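PDB 2POR: porin from Rhodobacter capsulatus, which assembles as a homotrimer whose barrels form channels in the outer membrane for passive diffusion of small hydrophilic solutes up to about 0.6 kDa. Local coordinates for residues A[93-97]-A[280-284]; A[242-248]-A[264-270]. All coordinates share one frame; numbering follows the deposited sequence.

Contact 1 (A[93-97]-A[280-284]). With CA (calcium ion), chain C; C8E ((hydroxyethyloxy)tri(ethyloxy)octane), chain F.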
ATOM      1  N   ASP A  93      13.945  -1.585  18.211  1.00 18.00           N
ATOM      2  CA  ASP A  93      15.033  -2.427  17.709  1.00 18.24           C
ATOM      3  C   ASP A  93      16.192  -1.490  17.392  1.00 25.81           C
ATOM      4  O   ASP A  93      16.357  -0.999  16.259  1.00 22.47           O
ATOM      5  CB  ASP A  93      14.623  -3.228  16.445  1.00 17.88           C
ATOM      6  CG  ASP A  93      15.676  -4.180  15.908  1.00 20.65           C
ATOM      7  OD1 ASP A  93      16.746  -4.416  16.490  1.00 25.25           O
ATOM      8  OD2 ASP A  93      15.472  -4.752  14.842  1.00 20.38           O
ATOM      9  N   LEU A  94      16.967  -1.177  18.434  1.00 23.49           N
ATOM     10  CA  LEU A  94      18.009  -0.139  18.348  1.00 22.32           C
ATOM     11  C   LEU A  94      19.220  -0.614  17.587  1.00 20.94           C
ATOM     12  O   LEU A  94      20.237  -0.961  18.172  1.00 22.40           O
ATOM     13  CB  LEU A  94      18.468   0.299  19.732  1.00 24.80           C
ATOM     14  CG  LEU A  94      17.523   1.085  20.568  1.00 24.83           C
ATOM     15  CD1 LEU A  94      18.059   1.141  22.014  1.00 24.63           C
ATOM     16  CD2 LEU A  94      17.332   2.451  19.957  1.00 23.77           C
ATOM     17  N   ASP A  95      19.144  -0.629  16.266  1.00 18.41           N
ATOM     18  CA  ASP A  95      20.245  -1.076  15.439  1.00 18.77           C
ATOM     19  C   ASP A  95      21.161   0.053  14.967  1.00 24.15           C
ATOM     20  O   ASP A  95      22.096  -0.136  14.202  1.00 20.30           O
ATOM     21  CB  ASP A  95      19.724  -1.734  14.229  1.00 17.45           C
ATOM     22  CG  ASP A  95      19.159  -3.108  14.470  1.00 24.99           C
ATOM     23  OD1 ASP A  95      19.590  -3.823  15.357  1.00 21.65           O
ATOM     24  OD2 ASP A  95      18.259  -3.500  13.746  1.00 22.05           O
ATOM     25  N   ASP A  96      20.884   1.244  15.438  1.00 20.70           N
ATOM     26  CA  ASP A  96      21.541   2.471  15.021  1.00 32.92           C
ATOM     27  C   ASP A  96      23.063   2.445  15.192  1.00 36.10           C
ATOM     28  O   ASP A  96      23.752   3.098  14.412  1.00 35.21           O
ATOM     29  CB  ASP A  96      20.932   3.622  15.831  1.00 30.21           C
ATOM     30  CG  ASP A  96      19.415   3.720  15.769  1.00 59.42           C
ATOM     31  OD1 ASP A  96      18.688   2.992  16.472  1.00 30.49           O
ATOM     32  OD2 ASP A  96      18.981   4.544  14.976  1.00 41.87           O
ATOM     33  N   ARG A  97      23.646   1.731  16.166  1.00 26.01           N
ATOM     34  CA  ARG A  97      25.086   1.685  16.394  1.00 19.44           C
ATOM     35  C   ARG A  97      25.698   0.371  15.984  1.00 21.06           C
ATOM     36  O   ARG A  97      26.854   0.069  16.318  1.00 27.98           O
ATOM     37  CB  ARG A  97      25.357   1.973  17.880  1.00 19.30           C
ATOM     38  CG  ARG A  97      25.005   3.372  18.367  1.00 23.19           C
ATOM     39  CD  ARG A  97      25.894   4.430  17.688  1.00 30.26           C
ATOM     40  NE  ARG A  97      25.482   5.746  18.137  1.00 30.05           N
ATOM     41  CZ  ARG A  97      24.667   6.562  17.436  1.00 29.77           C
ATOM     42  NH1 ARG A  97      24.208   6.216  16.239  1.00 40.21           N
ATOM     43  NH2 ARG A  97      24.187   7.703  17.971  1.00 29.73           N
ATOM     44  N   GLY A 280      15.894  -0.058  26.218  1.00 22.79           N
ATOM     45  CA  GLY A 280      17.229  -0.595  26.012  1.00 23.14           C
ATOM     46  C   GLY A 280      18.214   0.526  25.715  1.00 20.25           C
ATOM     47  O   GLY A 280      17.831   1.687  25.571  1.00 22.34           O
ATOM     48  N   ILE A 281      19.455   0.126  25.635  1.00 18.86           N
ATOM     49  CA  ILE A 281      20.571   1.020  25.466  1.00 27.28           C
ATOM     50  C   ILE A 281      21.446   0.327  24.432  1.00 24.01           C
ATOM     51  O   ILE A 281      21.535  -0.909  24.425  1.00 25.84           O
ATOM     52  CB  ILE A 281      21.140   1.165  26.930  1.00 34.33           C
ATOM     53  CG1 ILE A 281      21.172   2.612  27.129  1.00 32.29           C
ATOM     54  CG2 ILE A 281      22.494   0.560  27.258  1.00 32.21           C
ATOM     55  CD1 ILE A 281      19.843   3.077  27.706  1.00 41.67           C
ATOM     56  N   ALA A 282      22.080   1.042  23.491  1.00 25.05           N
ATOM     57  CA  ALA A 282      22.981   0.401  22.541  1.00 21.98           C
ATOM     58  C   ALA A 282      24.086   1.399  22.150  1.00 30.82           C
ATOM     59  O   ALA A 282      23.898   2.631  22.155  1.00 25.28           O
ATOM     60  CB  ALA A 282      22.264  -0.016  21.259  1.00 19.90           C
ATOM     61  N   ASP A 283      25.258   0.867  21.815  1.00 29.24           N
ATOM     62  CA  ASP A 283      26.393   1.684  21.417  1.00 27.15           C
ATOM     63  C   ASP A 283      27.475   0.904  20.718  1.00 28.94           C
ATOM     64  O   ASP A 283      27.381  -0.314  20.502  1.00 25.65           O
ATOM     65  CB  ASP A 283      26.972   2.336  22.646  1.00 25.99           C
ATOM     66  CG  ASP A 283      27.684   3.652  22.382  1.00 44.57           C
ATOM     67  OD1 ASP A 283      27.789   4.149  21.241  1.00 33.69           O
ATOM     68  OD2 ASP A 283      28.119   4.176  23.395  1.00 35.12           O
ATOM     69  N   ASN A 284      28.504   1.615  20.284  1.00 25.13           N
ATOM     70  CA  ASN A 284      29.669   0.922  19.791  1.00 24.84           C
ATOM     71  C   ASN A 284      30.822   1.789  20.262  1.00 32.53           C
ATOM     72  O   ASN A 284      30.637   2.883  20.795  1.00 27.71           O
ATOM     73  CB  ASN A 284      29.683   0.802  18.257  1.00 22.73           C
ATOM     74  CG  ASN A 284      29.635   2.114  17.521  1.00 35.10           C
ATOM     75  OD1 ASN A 284      30.332   3.078  17.835  1.00 32.48           O
ATOM     76  ND2 ASN A 284      28.784   2.228  16.527  1.00 26.62           N
TER
HETATM   77 CA    CA C 303      17.760  -5.611  14.761  1.00 18.82          CA
HETATM   78  C1  C8E F 546      18.196  -0.865  30.425  0.83 50.61           C
HETATM   79  C2  C8E F 546      16.755  -0.636  29.925  0.83 51.77           C
HETATM   80  C3  C8E F 546      16.175   0.775  30.111  0.83 50.98           C
HETATM   81  C4  C8E F 546      16.654   1.870  29.149  0.83 51.13           C
HETATM   82  C5  C8E F 546      15.837   3.115  29.473  0.83 52.63           C
HETATM   83  C6  C8E F 546      16.327   4.370  28.777  0.83 55.60           C
HETATM   84  C7  C8E F 546      15.874   5.632  29.533  0.83 60.07           C
HETATM   85  C8  C8E F 546      14.487   6.174  29.159  0.83 64.27           C
HETATM   86  O9  C8E F 546      13.763   7.024  30.086  0.83 66.21           O
HETATM   87  C10 C8E F 546      13.798   8.459  29.887  0.83 66.45           C
HETATM   88  C11 C8E F 546      12.640   9.269  29.271  0.83 65.91           C
HETATM   89  O12 C8E F 546      12.685  10.692  29.486  0.83 65.26           O
HETATM   90  C13 C8E F 546      13.077  11.496  28.355  0.83 65.04           C
HETATM   91  C14 C8E F 546      12.283  12.743  27.894  0.83 64.60           C
HETATM   92  O15 C8E F 546      11.045  12.678  27.151  0.83 63.35           O
HETATM   93  C16 C8E F 546      11.114  13.391  25.904  0.83 61.87           C
HETATM   94  C17 C8E F 546       9.834  13.744  25.162  0.83 60.37           C
HETATM   95  O18 C8E F 546       9.913  14.457  23.930  0.83 60.64           O
HETATM   96  C19 C8E F 546       9.124  15.645  24.012  0.83 62.75           C
HETATM   97  C20 C8E F 546       9.838  16.984  24.170  0.83 65.74           C
HETATM   98  O21 C8E F 546       8.963  18.090  24.391  0.83 68.59           O
HETATM   99  O   HOH W   1      16.580  -7.629  15.265  1.00 20.17           O
HETATM  100  O   HOH W   2      16.953  -6.075  12.720  1.00 26.61           O
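L94 and R97 belong to the long loop between strands 68-73 and 118-125, the segment that in porins of this fold bends into the barrel and narrows the channel; here they rest against segment 280-284 of strand 275-284, where A282 and N284 point toward them. L94 sits at the centre of an inverse gamma turn. Its CB lies 4.1 Å from A282 CB, while CD1 reaches along the strand to within 3.6 Å of G280 O. R97 lies over the backbone, its CB 3.7 Å from D283 CA. With CG beside the backbone N (chi1 -66°) and a second bend at chi2, its chain runs past the D283 carboxylate, whose OD1 stands near the guanidinium plane at one edge, 4.2 Å from R97 NE and too far for a salt bridge. NE instead donates to the carbonyl oxygen of D290. The one hydrogen bond across the contact is N284 ND2 to R97 O, 2.9 Å long with an N-H...O angle of 161°; the acceptor lies in the amide plane, and S289 and L286 bind the other end of that amide. On the calcium side of the turn, D93 and D95 each grip the ion with both carboxylate oxygens, D93 OD1 being 2.3 Å from the metal, and N100 and D101 complete the protein ligands. Outside the barrel, detergent touches I281, with CD1 3.7 Å from C8E C4. The calcium ion probably offsets the gathered carboxylate charge and is likely to stiffen the turn, while apolar contact and a single N284 hydrogen bond join the two segments.

Contact 2 (A[242-248]-A[264-270])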
ATOM      1  N   ALA A 242       7.649 -12.048  34.678  1.00 36.46           N
ATOM      2  CA  ALA A 242       7.228 -11.211  33.566  1.00 38.95           C
ATOM      3  C   ALA A 242       8.420 -10.450  32.949  1.00 32.64           C
ATOM      4  O   ALA A 242       8.232  -9.830  31.904  1.00 34.81           O
ATOM      5  CB  ALA A 242       6.192 -10.221  34.089  1.00 29.62           C
ATOM      6  N   THR A 243       9.625 -10.478  33.540  1.00 28.72           N
ATOM      7  CA  THR A 243      10.792  -9.713  33.137  1.00 32.77           C
ATOM      8  C   THR A 243      11.810 -10.488  32.364  1.00 38.01           C
ATOM      9  O   THR A 243      12.303 -11.503  32.855  1.00 34.60           O
ATOM     10  CB  THR A 243      11.514  -9.132  34.357  1.00 29.34           C
ATOM     11  OG1 THR A 243      10.521  -8.458  35.119  1.00 38.80           O
ATOM     12  CG2 THR A 243      12.589  -8.118  34.012  1.00 36.27           C
ATOM     13  N   THR A 244      12.132 -10.031  31.163  1.00 27.70           N
ATOM     14  CA  THR A 244      13.272 -10.583  30.452  1.00 21.95           C
ATOM     15  C   THR A 244      14.326  -9.476  30.453  1.00 38.04           C
ATOM     16  O   THR A 244      13.996  -8.278  30.364  1.00 29.47           O
ATOM     17  CB  THR A 244      12.878 -10.923  29.067  1.00 27.11           C
ATOM     18  OG1 THR A 244      11.828 -11.885  29.219  1.00 30.63           O
ATOM     19  CG2 THR A 244      14.055 -11.406  28.221  1.00 22.16           C
ATOM     20  N   VAL A 245      15.576  -9.886  30.651  1.00 32.84           N
ATOM     21  CA  VAL A 245      16.749  -9.011  30.668  1.00 23.59           C
ATOM     22  C   VAL A 245      17.737  -9.700  29.743  1.00 30.46           C
ATOM     23  O   VAL A 245      17.799 -10.938  29.704  1.00 28.97           O
ATOM     24  CB  VAL A 245      17.332  -8.892  32.089  1.00 26.50           C
ATOM     25  CG1 VAL A 245      18.642  -8.119  32.102  1.00 42.06           C
ATOM     26  CG2 VAL A 245      16.372  -8.071  32.931  1.00 29.56           C
ATOM     27  N   GLY A 246      18.443  -8.918  28.919  1.00 30.97           N
ATOM     28  CA  GLY A 246      19.397  -9.503  27.999  1.00 28.37           C
ATOM     29  C   GLY A 246      20.317  -8.487  27.331  1.00 31.52           C
ATOM     30  O   GLY A 246      20.083  -7.271  27.428  1.00 29.24           O
ATOM     31  N   GLY A 247      21.334  -8.973  26.626  1.00 26.92           N
ATOM     32  CA  GLY A 247      22.253  -8.086  25.962  1.00 25.58           C
ATOM     33  C   GLY A 247      23.105  -8.878  25.021  1.00 36.99           C
ATOM     34  O   GLY A 247      23.016 -10.107  25.014  1.00 25.32           O
ATOM     35  N   TYR A 248      23.955  -8.201  24.246  1.00 23.62           N
ATOM     36  CA  TYR A 248      24.795  -8.878  23.282  1.00 20.94           C
ATOM     37  C   TYR A 248      26.072  -8.049  23.109  1.00 20.63           C
ATOM     38  O   TYR A 248      26.077  -6.853  23.471  1.00 21.90           O
ATOM     39  CB  TYR A 248      24.069  -9.000  21.923  1.00 21.56           C
ATOM     40  CG  TYR A 248      23.754  -7.660  21.251  1.00 25.21           C
ATOM     41  CD1 TYR A 248      24.728  -7.067  20.461  1.00 27.92           C
ATOM     42  CD2 TYR A 248      22.564  -6.979  21.468  1.00 24.90           C
ATOM     43  CE1 TYR A 248      24.517  -5.813  19.905  1.00 26.26           C
ATOM     44  CE2 TYR A 248      22.347  -5.714  20.910  1.00 31.70           C
ATOM     45  CZ  TYR A 248      23.338  -5.125  20.115  1.00 26.70           C
ATOM     46  OH  TYR A 248      23.196  -3.863  19.527  1.00 25.24           O
ATOM     47  N   GLY A 264      24.558  -3.918  23.222  1.00 25.91           N
ATOM     48  CA  GLY A 264      23.285  -3.390  23.671  1.00 21.27           C
ATOM     49  C   GLY A 264      22.805  -4.234  24.849  1.00 23.07           C
ATOM     50  O   GLY A 264      23.218  -5.389  25.037  1.00 25.86           O
ATOM     51  N   LEU A 265      21.943  -3.604  25.609  1.00 23.56           N
ATOM     52  CA  LEU A 265      21.442  -4.137  26.858  1.00 26.65           C
ATOM     53  C   LEU A 265      19.999  -3.631  26.956  1.00 27.04           C
ATOM     54  O   LEU A 265      19.727  -2.416  26.820  1.00 23.67           O
ATOM     55  CB  LEU A 265      22.269  -3.568  28.031  1.00 27.27           C
ATOM     56  CG  LEU A 265      22.854  -4.416  29.142  1.00 60.41           C
ATOM     57  CD1 LEU A 265      21.767  -5.243  29.835  1.00 50.33           C
ATOM     58  CD2 LEU A 265      23.926  -5.312  28.531  1.00 66.28           C
ATOM     59  N   GLY A 266      19.036  -4.527  27.174  1.00 24.66           N
ATOM     60  CA  GLY A 266      17.659  -4.081  27.336  1.00 28.90           C
ATOM     61  C   GLY A 266      16.811  -5.023  28.174  1.00 30.41           C
ATOM     62  O   GLY A 266      17.228  -6.133  28.531  1.00 27.92           O
ATOM     63  N   ALA A 267      15.607  -4.575  28.460  1.00 24.95           N
ATOM     64  CA  ALA A 267      14.690  -5.374  29.231  1.00 33.88           C
ATOM     65  C   ALA A 267      13.295  -5.237  28.701  1.00 31.63           C
ATOM     66  O   ALA A 267      12.977  -4.232  28.058  1.00 24.94           O
ATOM     67  CB  ALA A 267      14.635  -4.915  30.662  1.00 24.74           C
ATOM     68  N   SER A 268      12.462  -6.223  29.003  1.00 29.24           N
ATOM     69  CA  SER A 268      11.047  -6.088  28.751  1.00 25.82           C
ATOM     70  C   SER A 268      10.267  -6.645  29.921  1.00 31.52           C
ATOM     71  O   SER A 268      10.737  -7.533  30.634  1.00 28.68           O
ATOM     72  CB  SER A 268      10.642  -6.820  27.470  1.00 24.92           C
ATOM     73  OG  SER A 268      11.339  -8.024  27.223  1.00 39.59           O
ATOM     74  N   TYR A 269       9.075  -6.130  30.060  1.00 26.59           N
ATOM     75  CA  TYR A 269       8.176  -6.536  31.086  1.00 25.66           C
ATOM     76  C   TYR A 269       6.871  -6.894  30.416  1.00 25.81           C
ATOM     77  O   TYR A 269       6.211  -6.049  29.810  1.00 25.05           O
ATOM     78  CB  TYR A 269       8.025  -5.380  32.016  1.00 23.54           C
ATOM     79  CG  TYR A 269       7.151  -5.795  33.167  1.00 33.37           C
ATOM     80  CD1 TYR A 269       7.707  -6.505  34.213  1.00 29.64           C
ATOM     81  CD2 TYR A 269       5.803  -5.520  33.123  1.00 39.37           C
ATOM     82  CE1 TYR A 269       6.886  -6.955  35.230  1.00 52.56           C
ATOM     83  CE2 TYR A 269       4.981  -5.972  34.131  1.00 51.57           C
ATOM     84  CZ  TYR A 269       5.528  -6.687  35.182  1.00 58.86           C
ATOM     85  OH  TYR A 269       4.693  -7.141  36.193  1.00 61.25           O
ATOM     86  N   ASP A 270       6.427  -8.123  30.545  1.00 22.56           N
ATOM     87  CA  ASP A 270       5.200  -8.547  29.909  1.00 20.61           C
ATOM     88  C   ASP A 270       3.960  -8.113  30.700  1.00 29.68           C
ATOM     89  O   ASP A 270       3.834  -8.445  31.878  1.00 34.39           O
ATOM     90  CB  ASP A 270       5.296 -10.070  29.764  1.00 24.95           C
ATOM     91  CG  ASP A 270       4.239 -10.747  28.900  1.00 33.53           C
ATOM     92  OD1 ASP A 270       3.261 -10.101  28.544  1.00 33.68           O
ATOM     93  OD2 ASP A 270       4.404 -11.922  28.556  1.00 54.40           O
TER
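Y248 and G264 pair within the antiparallel hairpin of strands 243-254 and 258-272 in the porin barrel wall, and the tyrosine ring folds back over the glycine. With CG between its own backbone N and carbonyl carbon (chi1 63°), the ring carries one face across the neighbouring strand, G264 N lying 3.5 Å above its plane toward the rim. A side chain at G264 would probably crowd the ring, which fits the glycine here; this cross-strand packing is known as aromatic rescue. On the barrel's inner side the ring also meets L86, V89 and N100 of the inserted loop. Cut back to an alanine, Y248 would no longer cover the G264 backbone, and those loop residues would be likely to lose a packing surface. Toward A242 and D270, Y269 works on the outer face: A242 CB sits over its ring, 4.0 Å from the centroid, as a CH-pi contact, while T243 OG1 comes to the ring's edge. Between the two tyrosines, paired backbone bonds join T244 to S268 and G246 to G266. L265 leans across to the opposite strand, its CD1 3.6 Å from G246 O and its CD2 4.1 Å from G247 CA.

Overall arrangement
From the N terminus the chain first builds strands 2-14 to 68-73, then enters the long inserted loop that holds 93-97. That segment waits 182 residues for its partner, 280-284, so contact 1 closes most of the barrel into one large loop. Contact 2 is nested inside it and closes only the short hairpin of strands 243-254 and 258-272. Strand 275-284 follows next in the chain and lies beside 258-272, so the contacts abut, their centres about 13 Å apart: I281 N is 2.8 Å from L265 O, a probable hydrogen bond. Contact 2 is wall to wall; contact 1 ties channel loop to wall.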